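Side-chain contact in PTS system fructose-like EIIB component 3 (PDB 4TN5), which probably takes a phosphoryl group from phospho-EIIA on a cysteine and passes it to fructose as the sugar is taken up through the phosphotransferase system: residues I84-F87 / L88-P91. Numbering follows the deposited sequence.
Sequences IYAF and LREP
L88 N bonds to I84 O (2.9 Å) as an i to i+4 helical pair, followed by a longer bond from R89 N to Y85 O and a weak one to A86 O from the N of E90, the first residue to leave helical geometry. One turn apart, I84 and L88 run side by side in the same direction, and the CG2 branch of I84 meets L88 CD1 at 4.0 Å. This methyl lies beside the carbonyl carbon of I84, opposite the backbone N (chi1 -81° for CG1), and so reaches the leucine one turn on. R89 folds back over the preceding turn: its chain bends at chi3 (67°) and lays one guanidinium face over the backbone of Y85 and A86, with NH1 3.4 Å from A86 CB. NH2 comes near Y85 O at too poor an angle for a hydrogen bond; NH1 forms a salt bridge with E113. Beyond the helix end, P91 turns its CB over one face of the F87 ring, 4.1 Å from CE1, the two side chains crossing nearly at right angles. F87 and P91 both pack on L27 of helix 18-30, while I84 touches C10, the inferred phosphocysteine site. This short helix follows strand 79-82 and leads into helix 92-103, the first part of the beta-alpha-beta crossover from strand 79-82 to strand 108-111 in the alpha/beta fold of PTS IIB domains.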
loop_
_atom_site.group_PDB
_atom_site.type_symbol
_atom_site.label_atom_id
_atom_site.label_comp_id
_atom_site.label_asym_id
_atom_site.label_seq_id
_atom_site.Cartn_x
_atom_site.Cartn_y
_atom_site.Cartn_z
ATOM N N ILE A 84 -15.292 -4.501 7.027
ATOM C CA ILE A 84 -16.027 -5.729 7.326
ATOM C C ILE A 84 -17.274 -5.883 6.465
ATOM O O ILE A 84 -17.453 -6.899 5.793
ATOM C CB ILE A 84 -16.437 -5.826 8.809
ATOM C CG1 ILE A 84 -15.259 -6.308 9.653
ATOM C CG2 ILE A 84 -17.607 -6.792 8.983
ATOM C CD1 ILE A 84 -15.659 -6.761 11.046
ATOM N N TYR A 85 -18.146 -4.886 6.465
ATOM C CA TYR A 85 -19.384 -5.039 5.715
ATOM C C TYR A 85 -19.140 -5.191 4.202
ATOM O O TYR A 85 -20.002 -5.662 3.468
ATOM C CB TYR A 85 -20.345 -3.925 6.090
ATOM C CG TYR A 85 -20.455 -3.583 7.531
ATOM C CD1 TYR A 85 -20.500 -4.556 8.532
ATOM C CD2 TYR A 85 -20.408 -2.268 7.911
ATOM C CE1 TYR A 85 -20.563 -4.183 9.861
ATOM C CE2 TYR A 85 -20.462 -1.926 9.220
ATOM C CZ TYR A 85 -20.549 -2.866 10.184
ATOM O OH TYR A 85 -20.610 -2.446 11.479
ATOM N N ALA A 86 -17.945 -4.821 3.751
ATOM C CA ALA A 86 -17.518 -5.099 2.377
ATOM C C ALA A 86 -17.113 -6.558 2.139
ATOM O O ALA A 86 -17.473 -7.155 1.121
ATOM C CB ALA A 86 -16.391 -4.178 1.974
ATOM N N PHE A 87 -16.352 -7.122 3.070
ATOM C CA PHE A 87 -15.972 -8.528 2.991
ATOM C C PHE A 87 -17.215 -9.392 3.104
ATOM O O PHE A 87 -17.326 -10.440 2.462
ATOM C CB PHE A 87 -14.992 -8.880 4.110
ATOM C CG PHE A 87 -14.659 -10.341 4.183
ATOM C CD1 PHE A 87 -13.735 -10.895 3.316
ATOM C CD2 PHE A 87 -15.267 -11.159 5.121
ATOM C CE1 PHE A 87 -13.424 -12.237 3.381
ATOM C CE2 PHE A 87 -14.960 -12.503 5.189
ATOM C CZ PHE A 87 -14.037 -13.041 4.318
ATOM N N LEU A 88 -18.154 -8.939 3.925
ATOM C CA LEU A 88 -19.392 -9.674 4.113
ATOM C C LEU A 88 -20.287 -9.708 2.872
ATOM O O LEU A 88 -20.732 -10.788 2.469
ATOM C CB LEU A 88 -20.170 -9.179 5.337
ATOM C CG LEU A 88 -19.564 -9.502 6.703
ATOM C CD1 LEU A 88 -20.562 -9.181 7.808
ATOM C CD2 LEU A 88 -19.135 -10.959 6.771
ATOM N N ARG A 89 -20.534 -8.550 2.254
ATOM C CA ARG A 89 -21.537 -8.493 1.184
ATOM C C ARG A 89 -21.066 -9.389 0.059
ATOM O O ARG A 89 -21.820 -10.222 -0.429
ATOM C CB ARG A 89 -21.853 -7.074 0.721
ATOM C CG ARG A 89 -20.956 -6.444 -0.317
ATOM C CD ARG A 89 -21.472 -5.035 -0.451
ATOM N NE ARG A 89 -21.234 -4.273 0.787
ATOM C CZ ARG A 89 -20.118 -3.586 1.018
ATOM N NH1 ARG A 89 -19.170 -3.557 0.102
ATOM N NH2 ARG A 89 -19.948 -2.903 2.133
ATOM N N GLU A 90 -19.817 -9.220 -0.356
ATOM C CA GLU A 90 -19.262 -10.089 -1.380
ATOM C C GLU A 90 -17.785 -10.424 -1.194
ATOM O O GLU A 90 -16.903 -9.608 -1.487
ATOM C CB GLU A 90 -19.492 -9.439 -2.746
ATOM C CG GLU A 90 -19.141 -10.369 -3.901
ATOM C CD GLU A 90 -19.456 -9.774 -5.256
ATOM O OE1 GLU A 90 -18.893 -8.711 -5.585
ATOM O OE2 GLU A 90 -20.272 -10.371 -5.991
ATOM N N PRO A 91 -17.517 -11.646 -0.722
ATOM C CA PRO A 91 -16.161 -12.060 -0.352
ATOM C C PRO A 91 -15.245 -12.557 -1.484
ATOM O O PRO A 91 -14.034 -12.540 -1.284
ATOM C CB PRO A 91 -16.411 -13.181 0.673
ATOM C CG PRO A 91 -17.919 -13.480 0.629
ATOM C CD PRO A 91 -18.491 -12.730 -0.535
#